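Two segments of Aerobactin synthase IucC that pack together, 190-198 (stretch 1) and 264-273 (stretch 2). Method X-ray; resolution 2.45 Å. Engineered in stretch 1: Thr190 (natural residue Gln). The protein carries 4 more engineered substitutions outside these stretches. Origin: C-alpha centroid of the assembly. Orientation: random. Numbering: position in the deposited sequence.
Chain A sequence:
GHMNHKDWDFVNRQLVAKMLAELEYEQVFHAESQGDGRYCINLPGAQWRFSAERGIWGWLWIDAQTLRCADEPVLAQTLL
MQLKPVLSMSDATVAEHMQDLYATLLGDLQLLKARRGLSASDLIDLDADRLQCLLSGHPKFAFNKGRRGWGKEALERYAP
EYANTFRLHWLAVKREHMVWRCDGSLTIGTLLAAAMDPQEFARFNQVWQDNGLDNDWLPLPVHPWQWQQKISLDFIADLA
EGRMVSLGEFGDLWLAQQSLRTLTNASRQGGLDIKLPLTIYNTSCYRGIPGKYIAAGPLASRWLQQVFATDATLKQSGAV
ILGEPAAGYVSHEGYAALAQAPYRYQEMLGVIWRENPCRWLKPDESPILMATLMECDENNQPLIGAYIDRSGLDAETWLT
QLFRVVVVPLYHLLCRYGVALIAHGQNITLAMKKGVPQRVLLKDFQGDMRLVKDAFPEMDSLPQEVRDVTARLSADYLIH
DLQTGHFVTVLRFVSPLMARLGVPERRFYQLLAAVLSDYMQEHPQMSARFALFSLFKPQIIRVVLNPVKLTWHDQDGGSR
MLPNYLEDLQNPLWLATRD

Stretch 1, residues 190-198: TLLAAAMDP
Stretch 2 (264-273) TNASRQGGLD

Stretch 1 supplies the final turns of a helix that begins earlier in the chain, with phi/psi near -63/-44 from Thr190 (engineered) to Leu192, then -64/-27 at Ala193, -75/-23 at Ala194 and -105/-14 at Ala195. Backbone hydrogen bonds hold it, among them Ala194 N to Thr190 O (3.0 Å) and Ala195 N to Leu192 O (3.0 Å). Met196 (-137/136) and Asp197 (-75/161) are extended, and Asp197 then N-caps a following helix. Stretch 2 is two strand ends, 264-265 and 272-273, joined by a loop that faces the first helix.

Thr264 (-105/140) lies out of reach. Asn265 (-77/118; chi1 t, chi2 -38°) points toward stretch 1 and brings ND2 to 3.1 Å from Ala194 O. Asn265 OD1 accepts hydrogen bonds from Ser267 N (2.9 Å) and Arg268 N (3.0 Å, 168°), which tie the loop back onto the strand. Ala266 (-93/-18) and Ser267 (-83/-42; chi1 m) make no contact across the interface.

Arg268 (-142/119) buries the largest area, 94 Å². Its rotamer, m, t, m with chi4 151°, carries the guanidinium to the backbone around Ala193 to Asp197. Arg268 NH2 donates to Ala193 O at 2.3 Å and 156°, a very short hydrogen bond. Met196 O is 3.0 Å from Arg268 NH2, but the angle is too poor for a bond. Met196 C and Asp197 N lie over one guanidinium face, whereas Ala193 O sits at its edge.

Gln269 (-79/94), modelled only to CB, is remote. Gly270 (-108/-5) CA is 6.2 Å from Ala194 CA, and Asn265 CA is 7.8 Å from Ala195 CA. Gly271 (93/-5) has positive phi; a CB there would jam against the preceding carbonyl O. Leu272 (-122/124; m, t) points toward the helix, and its CD1 meets Leu191 CD2 (Leu191 also m, t) at 3.7 Å, an apolar contact. Asp273 (-89/163; chi1 m) continues the strand out of reach. Altogether 314 Å² is buried.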

# COMPACT_ATOMS: atom_id res chain seq x y z
N THR A 190 21.25 -4.29 -24.46
CA THR A 190 20.26 -3.82 -25.42
C THR A 190 18.93 -3.56 -24.74
O THR A 190 18.31 -2.50 -24.93
CB THR A 190 20.09 -4.85 -26.55
OG1 THR A 190 21.33 -4.99 -27.25
CG2 THR A 190 19.00 -4.42 -27.53
N LEU A 191 18.45 -4.52 -23.94
CA LEU A 191 17.20 -4.34 -23.22
C LEU A 191 17.25 -3.11 -22.33
O LEU A 191 16.29 -2.34 -22.27
CB LEU A 191 16.88 -5.60 -22.41
CG LEU A 191 16.70 -6.88 -23.22
CD1 LEU A 191 16.63 -8.09 -22.30
CD2 LEU A 191 15.45 -6.80 -24.09
N LEU A 192 18.36 -2.92 -21.61
CA LEU A 192 18.51 -1.72 -20.79
C LEU A 192 18.48 -0.47 -21.66
O LEU A 192 17.90 0.55 -21.26
CB LEU A 192 19.81 -1.79 -20.00
CG LEU A 192 19.90 -2.90 -18.94
CD1 LEU A 192 21.32 -3.02 -18.42
CD2 LEU A 192 18.92 -2.65 -17.80
N ALA A 193 19.09 -0.52 -22.84
CA ALA A 193 19.06 0.62 -23.75
C ALA A 193 17.64 0.93 -24.20
O ALA A 193 17.33 2.07 -24.54
CB ALA A 193 19.96 0.37 -24.95
N ALA A 194 16.77 -0.08 -24.23
CA ALA A 194 15.37 0.16 -24.58
C ALA A 194 14.60 0.82 -23.45
O ALA A 194 13.57 1.46 -23.71
CB ALA A 194 14.69 -1.16 -24.95
N ALA A 195 15.07 0.70 -22.20
CA ALA A 195 14.37 1.25 -21.05
C ALA A 195 15.02 2.50 -20.48
O ALA A 195 14.38 3.19 -19.67
CB ALA A 195 14.27 0.19 -19.94
N MET A 196 16.25 2.81 -20.88
CA MET A 196 16.96 3.98 -20.37
C MET A 196 17.65 4.69 -21.52
O MET A 196 18.25 4.04 -22.38
CB MET A 196 18.00 3.58 -19.31
CG MET A 196 17.44 2.86 -18.10
SD MET A 196 18.73 2.37 -16.94
CE MET A 196 17.78 1.44 -15.75
N ASP A 197 17.56 6.01 -21.53
CA ASP A 197 18.38 6.79 -22.43
C ASP A 197 19.82 6.81 -21.90
O ASP A 197 20.05 6.54 -20.72
CB ASP A 197 17.83 8.21 -22.59
CG ASP A 197 17.83 9.00 -21.30
OD1 ASP A 197 18.49 8.58 -20.32
OD2 ASP A 197 17.17 10.06 -21.25
N PRO A 198 20.79 7.13 -22.75
CA PRO A 198 22.19 7.11 -22.29
C PRO A 198 22.42 7.90 -21.02
O PRO A 198 23.33 7.57 -20.25
CB PRO A 198 22.96 7.70 -23.48
CG PRO A 198 22.10 7.40 -24.66
CD PRO A 198 20.68 7.48 -24.18
N THR A 264 3.62 -0.03 -22.34
CA THR A 264 4.18 0.54 -23.55
C THR A 264 5.10 1.70 -23.18
O THR A 264 4.79 2.48 -22.27
CB THR A 264 3.08 1.03 -24.49
OG1 THR A 264 2.24 -0.07 -24.86
CG2 THR A 264 3.68 1.65 -25.75
N ASN A 265 6.23 1.80 -23.87
CA ASN A 265 7.18 2.87 -23.62
C ASN A 265 6.67 4.16 -24.26
O ASN A 265 6.50 4.22 -25.48
CB ASN A 265 8.56 2.51 -24.17
CG ASN A 265 9.65 3.45 -23.69
OD1 ASN A 265 9.43 4.65 -23.56
ND2 ASN A 265 10.82 2.90 -23.41
N ALA A 266 6.42 5.18 -23.43
CA ALA A 266 5.89 6.45 -23.92
C ALA A 266 6.98 7.46 -24.23
O ALA A 266 6.72 8.43 -24.95
CB ALA A 266 4.92 7.04 -22.90
N SER A 267 8.20 7.27 -23.71
CA SER A 267 9.28 8.21 -23.96
C SER A 267 9.97 7.94 -25.29
O SER A 267 10.29 8.89 -26.02
CB SER A 267 10.30 8.15 -22.82
OG SER A 267 9.70 8.43 -21.57
N ARG A 268 10.21 6.67 -25.62
CA ARG A 268 10.95 6.30 -26.81
C ARG A 268 10.32 5.06 -27.42
O ARG A 268 10.28 4.01 -26.77
CB ARG A 268 12.43 6.06 -26.48
CG ARG A 268 13.11 7.23 -25.78
CD ARG A 268 14.58 6.92 -25.52
NE ARG A 268 14.75 5.69 -24.76
CZ ARG A 268 15.80 4.89 -24.84
NH1 ARG A 268 16.81 5.17 -25.66
NH2 ARG A 268 15.85 3.79 -24.10
N GLN A 269 9.84 5.18 -28.65
CA GLN A 269 9.12 4.09 -29.32
C GLN A 269 10.14 3.08 -29.84
O GLN A 269 10.67 3.21 -30.94
CB GLN A 269 8.24 4.64 -30.44
N GLY A 270 10.41 2.05 -29.04
CA GLY A 270 11.54 1.17 -29.30
C GLY A 270 11.25 -0.23 -29.80
O GLY A 270 12.18 -0.98 -30.10
N GLY A 271 9.98 -0.62 -29.88
CA GLY A 271 9.62 -1.90 -30.44
C GLY A 271 9.48 -3.04 -29.43
O GLY A 271 9.09 -4.14 -29.83
N LEU A 272 9.80 -2.81 -28.16
CA LEU A 272 9.63 -3.81 -27.11
C LEU A 272 8.71 -3.26 -26.04
O LEU A 272 8.98 -2.19 -25.47
CB LEU A 272 10.98 -4.20 -26.50
CG LEU A 272 11.94 -5.03 -27.36
CD1 LEU A 272 13.25 -5.25 -26.61
CD2 LEU A 272 11.33 -6.36 -27.76
N ASP A 273 7.64 -3.98 -25.76
CA ASP A 273 6.85 -3.74 -24.56
C ASP A 273 7.40 -4.58 -23.41
O ASP A 273 8.15 -5.54 -23.62
CB ASP A 273 5.37 -4.08 -24.79
CG ASP A 273 4.72 -3.18 -25.82
OD1 ASP A 273 5.22 -2.06 -26.03
OD2 ASP A 273 3.71 -3.60 -26.42